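Local coordinates for protein L-lysine 6-oxidase (Marinomonas mediterranea, PDB 3WEU) that oxidises the epsilon-amino group of L-lysine with a cysteine tryptophylquinone cofactor, releasing ammonium and the hydrogen peroxide that makes it antibacterial, at residues Ser262-Cys265 against Phe266-Val270; Glu368-Gly371 against Asp372-Pro375; Asp406-Gln409 against Leu410-Gly414; Pro430-Asp433 against Met434-Ala437. All blocks are in the same frame, centred on the assembly; numbering follows the deposited sequence.

Contact 1. Residues Ser262-Cys265 against Phe266-Val270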
loop_
_atom_site.group_PDB
_atom_site.type_symbol
_atom_site.label_atom_id
_atom_site.label_comp_id
_atom_site.label_asym_id
_atom_site.label_seq_id
_atom_site.Cartn_x
_atom_site.Cartn_y
_atom_site.Cartn_z
ATOM N N SER A 262 -12.318 10.497 37.957
ATOM C CA SER A 262 -12.789 10.650 39.356
ATOM C C SER A 262 -14.314 10.743 39.481
ATOM O O SER A 262 -14.899 10.048 40.325
ATOM C CB SER A 262 -12.133 11.809 40.085
ATOM O OG SER A 262 -12.593 11.931 41.430
ATOM N N ASP A 263 -14.950 11.503 38.605
ATOM C CA ASP A 263 -16.416 11.513 38.567
ATOM C C ASP A 263 -16.917 10.061 38.320
ATOM O O ASP A 263 -17.884 9.648 38.954
ATOM C CB ASP A 263 -16.981 12.431 37.511
ATOM C CG ASP A 263 -16.579 13.834 37.720
ATOM O OD1 ASP A 263 -16.710 14.303 38.841
ATOM O OD2 ASP A 263 -16.030 14.450 36.790
ATOM N N THR A 264 -16.250 9.307 37.451
ATOM C CA THR A 264 -16.670 7.930 37.181
ATOM C C THR A 264 -16.625 7.102 38.469
ATOM O O THR A 264 -17.617 6.412 38.854
ATOM C CB THR A 264 -15.844 7.271 36.093
ATOM O OG1 THR A 264 -15.995 7.996 34.867
ATOM C CG2 THR A 264 -16.279 5.802 35.899
ATOM N N CYS A 265 -15.482 7.154 39.154
ATOM C CA CYS A 265 -15.311 6.364 40.383
ATOM C C CYS A 265 -16.325 6.789 41.445
ATOM O O CYS A 265 -16.869 5.921 42.134
ATOM C CB CYS A 265 -13.864 6.422 40.925
ATOM S SG CYS A 265 -12.731 5.547 39.848
ATOM N N PHE A 266 -16.561 8.104 41.597
ATOM C CA PHE A 266 -17.506 8.636 42.532
ATOM C C PHE A 266 -18.926 8.118 42.234
ATOM O O PHE A 266 -19.614 7.628 43.099
ATOM C CB PHE A 266 -17.468 10.191 42.502
ATOM C CG PHE A 266 -18.323 10.830 43.530
ATOM C CD1 PHE A 266 -17.973 10.719 44.871
ATOM C CD2 PHE A 266 -19.534 11.430 43.207
ATOM C CE1 PHE A 266 -18.808 11.241 45.852
ATOM C CE2 PHE A 266 -20.330 11.991 44.171
ATOM C CZ PHE A 266 -19.965 11.919 45.506
ATOM N N ASP A 267 -19.335 8.210 40.966
ATOM C CA ASP A 267 -20.681 7.771 40.563
ATOM C C ASP A 267 -20.873 6.274 40.842
ATOM O O ASP A 267 -21.900 5.876 41.395
ATOM C CB ASP A 267 -20.827 8.058 39.067
ATOM C CG ASP A 267 -22.084 7.504 38.450
ATOM O OD1 ASP A 267 -23.184 7.810 38.971
ATOM O OD2 ASP A 267 -21.923 6.816 37.403
ATOM N N VAL A 268 -19.907 5.464 40.438
ATOM C CA VAL A 268 -19.906 4.055 40.750
ATOM C C VAL A 268 -20.031 3.831 42.246
ATOM O O VAL A 268 -20.841 2.961 42.711
ATOM C CB VAL A 268 -18.667 3.348 40.167
ATOM C CG1 VAL A 268 -18.535 1.917 40.688
ATOM C CG2 VAL A 268 -18.697 3.304 38.685
ATOM N N GLY A 269 -19.302 4.623 43.000
ATOM C CA GLY A 269 -19.302 4.545 44.455
ATOM C C GLY A 269 -20.647 4.826 45.100
ATOM O O GLY A 269 -21.103 4.116 46.050
ATOM N N VAL A 270 -21.265 5.890 44.615
ATOM C CA VAL A 270 -22.540 6.345 45.153
ATOM C C VAL A 270 -23.597 5.288 44.860
ATOM O O VAL A 270 -24.394 4.929 45.733
ATOM C CB VAL A 270 -22.921 7.742 44.544
ATOM C CG1 VAL A 270 -24.364 8.087 44.826
ATOM C CG2 VAL A 270 -22.030 8.819 45.153
#
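Val268 turns CG1 opposite its own backbone N (chi1 170°), which leaves CG2 beside that N and drops the methyl onto the carbonyl of Thr264, with Val268 CG2 3.3 Å from Thr264 O. The same oxygen takes the N-H of Val268 almost straight on, at 2.9 Å from N to O and 175° at the hydrogen, so one carbonyl is gripped by an amide and brushed by a methyl of the same residue. Phe266 has its CG anti to the backbone N; CB sits 3.4 Å from Ser262 O, while the ring swings off the helix and receives Val270 CG2 over one face, 3.7 Å above the plane and towards the rim. The ring also meets that of Tyr429, the planes inclined to each other. Phe266 N reaches Ser262 O and Asp267 N reaches Asp263 O, and Gly269 N closes on Cys265 O in a more bent bond.

The polar ends look outward from this backbone frame. Asp267 holds Thr408 through OD1 and Arg271 through OD2. Asp263 OD2 accepts from Thr260 N and pairs with Arg305, and Ser262 OG bonds to Tyr467 OH. What results is a regular run of alpha-helix, each carbonyl from Ser262 to Cys265 bonded four residues on, in helix 261-272, largely buried here, whose side chains pack on helices 407-418 and 433-439.

Contact 2. Residues Glu368-Gly371 against Asp372-Pro375; sequences EVEG and DILP
Val369 and Asp372 are joined by a backbone hydrogen bond that closes the turn: Asp372 N donates to Val369 O at 2.9 Å, with 154° at the hydrogen and the donor tilted a little from the carbonyl plane. Ser366 OG bonds to both Asp372 O and Leu374 N, tying the end of the turn and the residues after it back to the chain that leads in.

Between Val369 and Asp372 the chain makes a type II beta turn, with Glu370 and Gly371 at its corners. Gly371 takes a positive phi of 103°, a backbone shape in which a CB would run into the carbonyl oxygen of Glu370.

The remaining contacts are van der Waals touches. Val369 and Asp372 send their side chains the same way, side by side, and Val369 CG1 comes 3.9 Å from Asp372 OD2. Ile373 packs against the carbonyl of Val369: its CG1, set beside the backbone N and anti to the carbonyl carbon (chi1 -57°), rests 3.4 Å from Val369 O. From there CD1 reaches the carboxylate of Glu370, whose chain bends at chi2 and puts OE2 3.8 Å from Ile373 CD1; the two side chains meet at a slant. Glu368 turns away from the turn and lies against Phe523, while the Leu374 side chain touches Tyr345.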
loop_
_atom_site.group_PDB
_atom_site.type_symbol
_atom_site.label_atom_id
_atom_site.label_comp_id
_atom_site.label_asym_id
_atom_site.label_seq_id
_atom_site.Cartn_x
_atom_site.Cartn_y
_atom_site.Cartn_z
ATOM N N GLU A 368 -36.303 21.080 16.446
ATOM C CA GLU A 368 -35.892 21.575 15.175
ATOM C C GLU A 368 -36.808 22.637 14.617
ATOM O O GLU A 368 -36.659 23.022 13.485
ATOM C CB GLU A 368 -35.459 20.453 14.205
ATOM C CG GLU A 368 -33.959 20.071 14.498
ATOM C CD GLU A 368 -33.469 18.753 13.863
ATOM O OE1 GLU A 368 -33.761 18.542 12.647
ATOM O OE2 GLU A 368 -32.744 17.964 14.563
ATOM N N VAL A 369 -37.545 23.291 15.489
ATOM C CA VAL A 369 -38.266 24.471 15.108
ATOM C C VAL A 369 -37.346 25.688 15.164
ATOM O O VAL A 369 -36.799 25.940 16.220
ATOM C CB VAL A 369 -39.451 24.679 16.088
ATOM C CG1 VAL A 369 -40.107 26.038 15.875
ATOM C CG2 VAL A 369 -40.467 23.513 15.978
ATOM N N GLU A 370 -37.304 26.499 14.114
ATOM C CA GLU A 370 -36.443 27.681 14.105
ATOM C C GLU A 370 -36.804 28.591 15.218
ATOM O O GLU A 370 -37.996 28.868 15.480
ATOM C CB GLU A 370 -36.509 28.507 12.830
ATOM C CG GLU A 370 -35.962 27.776 11.662
ATOM C CD GLU A 370 -34.417 27.704 11.697
ATOM O OE1 GLU A 370 -33.791 28.503 12.367
ATOM O OE2 GLU A 370 -33.921 26.773 11.057
ATOM N N GLY A 371 -35.793 29.012 15.940
ATOM C CA GLY A 371 -36.018 29.817 17.150
ATOM C C GLY A 371 -35.869 29.070 18.447
ATOM O O GLY A 371 -35.664 29.724 19.491
ATOM N N ASP A 372 -35.972 27.736 18.388
ATOM C CA ASP A 372 -35.909 26.862 19.529
ATOM C C ASP A 372 -34.781 25.812 19.384
ATOM O O ASP A 372 -34.848 24.780 19.999
ATOM C CB ASP A 372 -37.230 26.060 19.706
ATOM C CG ASP A 372 -38.426 26.930 20.053
ATOM O OD1 ASP A 372 -38.266 28.006 20.645
ATOM O OD2 ASP A 372 -39.544 26.520 19.707
ATOM N N ILE A 373 -33.806 26.057 18.508
ATOM C CA ILE A 373 -32.727 25.122 18.237
ATOM C C ILE A 373 -31.452 25.360 19.050
ATOM O O ILE A 373 -30.767 26.385 18.894
ATOM C CB ILE A 373 -32.359 25.169 16.775
ATOM C CG1 ILE A 373 -33.584 24.874 15.946
ATOM C CG2 ILE A 373 -31.321 24.146 16.453
ATOM C CD1 ILE A 373 -33.447 25.160 14.474
ATOM N N LEU A 374 -31.124 24.395 19.867
ATOM C CA LEU A 374 -29.862 24.411 20.667
ATOM C C LEU A 374 -29.370 22.995 20.801
ATOM O O LEU A 374 -30.168 22.116 21.115
ATOM C CB LEU A 374 -30.095 24.986 22.105
ATOM C CG LEU A 374 -28.869 25.138 22.986
ATOM C CD1 LEU A 374 -27.959 26.241 22.416
ATOM C CD2 LEU A 374 -29.341 25.509 24.396
ATOM N N PRO A 375 -28.058 22.761 20.610
ATOM C CA PRO A 375 -27.493 21.399 20.901
ATOM C C PRO A 375 -27.563 21.112 22.373
ATOM O O PRO A 375 -27.159 21.956 23.204
ATOM C CB PRO A 375 -26.011 21.493 20.433
ATOM C CG PRO A 375 -26.037 22.625 19.376
ATOM C CD PRO A 375 -27.080 23.630 19.919
#

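Contact 3. Residues Asp406-Gln409 against Leu410-Gly414; sequences DATQ and LFLLG
Asp406 and Leu410 are linked by the opening backbone bond of the helix, Leu410 N to Asp406 O at 3.0 Å. Three more follow in step: Phe411 N to Ala407 O, Leu412 N to Thr408 O, which is the straightest of the four at 170°, and Leu413 N to Gln409 O.

Side chains supply a second set of bonds at the front end. Asp406 OD1 accepts Gln409 N at 2.9 Å, on its syn side but 31° out of the carboxylate plane, and takes a weaker, strongly bent bond from Thr408 N. Gln409 answers: its chain runs extended beyond CG and brings OE1 to Asp406 N at 3.1 Å, which meets a lone pair in the plane of the amide. OE1 also bonds to Ser259 OG, and NE2 to Ile258 O, so both ends of this buried amide are fixed.

Apolar packing runs along one side. Thr408 and Leu412 lie alongside each other, CG2 of Thr408 4.2 Å from CD1 of Leu412, and Leu412 CG settles 3.4 Å from Thr408 O. Thr408 can reach Leu412 in this way because its methyl is anti to the backbone N, which leaves OG1 to bond with Asp267 and Tyr287. The Phe411 ring stacks on Tyr287. The reciprocal bonds between Asp406 and Gln409 are a capping box, with Asp406 as N-cap of helix 407-418.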
loop_
_atom_site.group_PDB
_atom_site.type_symbol
_atom_site.label_atom_id
_atom_site.label_comp_id
_atom_site.label_asym_id
_atom_site.label_seq_id
_atom_site.Cartn_x
_atom_site.Cartn_y
_atom_site.Cartn_z
ATOM N N ASP A 406 -22.526 11.991 33.853
ATOM C CA ASP A 406 -22.778 10.749 34.549
ATOM C C ASP A 406 -23.989 10.912 35.466
ATOM O O ASP A 406 -24.444 12.007 35.691
ATOM C CB ASP A 406 -21.509 10.151 35.232
ATOM C CG ASP A 406 -21.037 10.867 36.463
ATOM O OD1 ASP A 406 -21.884 11.200 37.326
ATOM O OD2 ASP A 406 -19.755 10.998 36.654
ATOM N N ALA A 407 -24.519 9.804 35.940
ATOM C CA ALA A 407 -25.805 9.811 36.615
ATOM C C ALA A 407 -25.767 10.619 37.904
ATOM O O ALA A 407 -26.722 11.319 38.210
ATOM C CB ALA A 407 -26.270 8.390 36.893
ATOM N N THR A 408 -24.619 10.634 38.555
ATOM C CA THR A 408 -24.477 11.393 39.809
ATOM C C THR A 408 -24.337 12.888 39.561
ATOM O O THR A 408 -25.031 13.710 40.187
ATOM C CB THR A 408 -23.391 10.777 40.708
ATOM O OG1 THR A 408 -23.786 9.410 40.977
ATOM C CG2 THR A 408 -23.195 11.597 42.005
ATOM N N GLN A 409 -23.506 13.266 38.554
ATOM C CA GLN A 409 -23.463 14.651 38.194
ATOM C C GLN A 409 -24.824 15.151 37.847
ATOM O O GLN A 409 -25.209 16.247 38.205
ATOM C CB GLN A 409 -22.521 14.865 37.020
ATOM C CG GLN A 409 -21.086 14.552 37.295
ATOM C CD GLN A 409 -20.233 14.666 36.030
ATOM O OE1 GLN A 409 -20.507 13.985 35.012
ATOM N NE2 GLN A 409 -19.260 15.569 36.059
ATOM N N LEU A 410 -25.558 14.376 37.084
ATOM C CA LEU A 410 -26.839 14.891 36.581
ATOM C C LEU A 410 -27.885 14.952 37.702
ATOM O O LEU A 410 -28.680 15.912 37.791
ATOM C CB LEU A 410 -27.302 14.036 35.438
ATOM C CG LEU A 410 -28.591 14.452 34.782
ATOM C CD1 LEU A 410 -28.409 15.741 33.972
ATOM C CD2 LEU A 410 -29.204 13.379 33.896
ATOM N N PHE A 411 -27.838 13.982 38.615
ATOM C CA PHE A 411 -28.710 14.037 39.781
ATOM C C PHE A 411 -28.491 15.365 40.568
ATOM O O PHE A 411 -29.408 16.091 40.925
ATOM C CB PHE A 411 -28.443 12.864 40.718
ATOM C CG PHE A 411 -29.094 13.046 42.033
ATOM C CD1 PHE A 411 -30.469 13.048 42.101
ATOM C CD2 PHE A 411 -28.360 13.376 43.137
ATOM C CE1 PHE A 411 -31.122 13.284 43.299
ATOM C CE2 PHE A 411 -28.990 13.612 44.334
ATOM C CZ PHE A 411 -30.384 13.583 44.425
ATOM N N LEU A 412 -27.239 15.676 40.812
ATOM C CA LEU A 412 -26.907 16.876 41.524
ATOM C C LEU A 412 -27.297 18.133 40.785
ATOM O O LEU A 412 -27.818 19.092 41.375
ATOM C CB LEU A 412 -25.435 16.852 41.923
ATOM C CG LEU A 412 -24.943 15.772 42.874
ATOM C CD1 LEU A 412 -23.438 15.633 42.962
ATOM C CD2 LEU A 412 -25.433 16.060 44.275
ATOM N N LEU A 413 -27.143 18.136 39.468
ATOM C CA LEU A 413 -27.614 19.231 38.672
ATOM C C LEU A 413 -29.130 19.438 38.768
ATOM O O LEU A 413 -29.604 20.556 38.898
ATOM C CB LEU A 413 -27.118 19.117 37.180
ATOM C CG LEU A 413 -27.289 20.404 36.368
ATOM C CD1 LEU A 413 -26.337 21.514 36.833
ATOM C CD2 LEU A 413 -27.050 20.108 34.885
ATOM N N GLY A 414 -29.879 18.346 38.816
ATOM C CA GLY A 414 -31.329 18.371 38.972
ATOM C C GLY A 414 -31.739 18.889 40.356
ATOM O O GLY A 414 -32.770 19.552 40.471
#

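Contact 4. Residues Pro430-Asp433 against Met434-Ala437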
loop_
_atom_site.group_PDB
_atom_site.type_symbol
_atom_site.label_atom_id
_atom_site.label_comp_id
_atom_site.label_asym_id
_atom_site.label_seq_id
_atom_site.Cartn_x
_atom_site.Cartn_y
_atom_site.Cartn_z
ATOM N N PRO A 430 -16.586 11.727 51.523
ATOM C CA PRO A 430 -15.581 10.826 52.106
ATOM C C PRO A 430 -14.674 10.172 51.069
ATOM O O PRO A 430 -14.686 8.993 50.927
ATOM C CB PRO A 430 -16.423 9.781 52.850
ATOM C CG PRO A 430 -17.768 9.833 52.213
ATOM C CD PRO A 430 -17.968 11.238 51.720
ATOM N N VAL A 431 -13.896 10.983 50.371
ATOM C CA VAL A 431 -12.980 10.571 49.327
ATOM C C VAL A 431 -11.767 11.448 49.579
ATOM O O VAL A 431 -11.883 12.664 49.691
ATOM C CB VAL A 431 -13.548 10.909 47.926
ATOM C CG1 VAL A 431 -12.587 10.570 46.861
ATOM C CG2 VAL A 431 -14.837 10.110 47.709
ATOM N N SER A 432 -10.607 10.857 49.694
ATOM C CA SER A 432 -9.382 11.626 49.848
ATOM C C SER A 432 -9.130 12.510 48.644
ATOM O O SER A 432 -9.279 12.075 47.525
ATOM C CB SER A 432 -8.211 10.616 49.996
ATOM O OG SER A 432 -6.974 11.276 49.882
ATOM N N ASP A 433 -8.627 13.730 48.861
ATOM C CA ASP A 433 -8.108 14.547 47.763
ATOM C C ASP A 433 -7.028 13.943 46.941
ATOM O O ASP A 433 -6.907 14.199 45.745
ATOM C CB ASP A 433 -7.536 15.860 48.309
ATOM C CG ASP A 433 -8.609 16.800 48.739
ATOM O OD1 ASP A 433 -9.816 16.581 48.384
ATOM O OD2 ASP A 433 -8.241 17.792 49.408
ATOM N N MET A 434 -6.191 13.115 47.568
ATOM C CA MET A 434 -5.106 12.478 46.807
ATOM C C MET A 434 -5.637 11.447 45.796
ATOM O O MET A 434 -5.082 11.270 44.661
ATOM C CB MET A 434 -4.175 11.785 47.788
ATOM C CG MET A 434 -3.547 12.765 48.777
ATOM S SD MET A 434 -2.407 11.774 49.845
ATOM C CE MET A 434 -1.318 11.310 48.561
ATOM N N ASP A 435 -6.822 10.912 46.116
ATOM C CA ASP A 435 -7.436 9.960 45.234
ATOM C C ASP A 435 -8.117 10.659 44.052
ATOM O O ASP A 435 -8.174 10.107 42.973
ATOM C CB ASP A 435 -8.485 9.137 45.952
ATOM C CG ASP A 435 -7.885 8.110 46.909
ATOM O OD1 ASP A 435 -6.642 7.891 46.866
ATOM O OD2 ASP A 435 -8.717 7.529 47.684
ATOM N N THR A 436 -8.636 11.859 44.264
ATOM C CA THR A 436 -9.266 12.552 43.129
ATOM C C THR A 436 -8.233 13.181 42.197
ATOM O O THR A 436 -8.494 13.332 40.990
ATOM C CB THR A 436 -10.286 13.571 43.630
ATOM O OG1 THR A 436 -9.628 14.596 44.368
ATOM C CG2 THR A 436 -11.319 12.893 44.476
ATOM N N ALA A 437 -7.058 13.555 42.741
ATOM C CA ALA A 437 -6.095 14.331 41.993
ATOM C C ALA A 437 -5.416 13.538 40.917
ATOM O O ALA A 437 -4.862 14.148 40.038
ATOM C CB ALA A 437 -5.023 14.916 42.886
HETATM O O HOH W 1 -10.736 8.061 49.341
HETATM O O HOH W 2 -11.249 16.098 46.055
#
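Val431 and Thr436 make the close apolar touch of this contact, their side chains slanting across each other with Val431 CG1 3.6 Å from Thr436 CG2. Both also lean on Tyr467, and Val431 on Leu275. Ser432 folds onto the turn beside them: its OG, anti to the backbone N (chi1 168°), takes the N-H of Met434 at 3.1 Å and sits 3.5 Å from Met434 CB. Ser432 is the N-cap of helix 433-439, and this is its capping bond. Its carbonyl serves the first turn as well, though at awkward angles: Asp435 N comes to Ser432 O at 3.1 Å from well above the carbonyl plane, and Thr436 N is bound only weakly. Ala437 N meets Asp433 O much nearer the carbonyl plane, though its N-H is about as bent. A water bridges the helix start, accepting from Ser432 N and donating to Asp435 OD2, while Asp435 OD1 is held by His6 ND1 and Ser8 N of strand 4-13.

The looser side is at Asp433, which is exposed. There a second water donates to Asp433 OD1 at 2.8 Å and also bonds Thr436 OG1. Met434 leads off the turn to lie against Lys64 and Phe66 of strand 58-66.

In the fold
Contacts 1 and 3 are buried helical segments of two neighbouring helices, 261-272 and 407-418, and they touch, with Phe266 packed on the Thr408 methyl and Asp263 on Asp406. Contact 4, partly buried, also touches contact 1, Thr436 and Val431 meeting Ser262 and Phe266, but it has no touch with contact 3. Contact 1 is regular backbone bonding along a helix, whereas contacts 3 and 4 are helix starts, one capped by a carboxylate, the other by a hydroxyl with two bridging waters. Contact 2 stands apart on the surface, its nearest atoms about 12 Å from contact 3, a loop turn with a single bond across it.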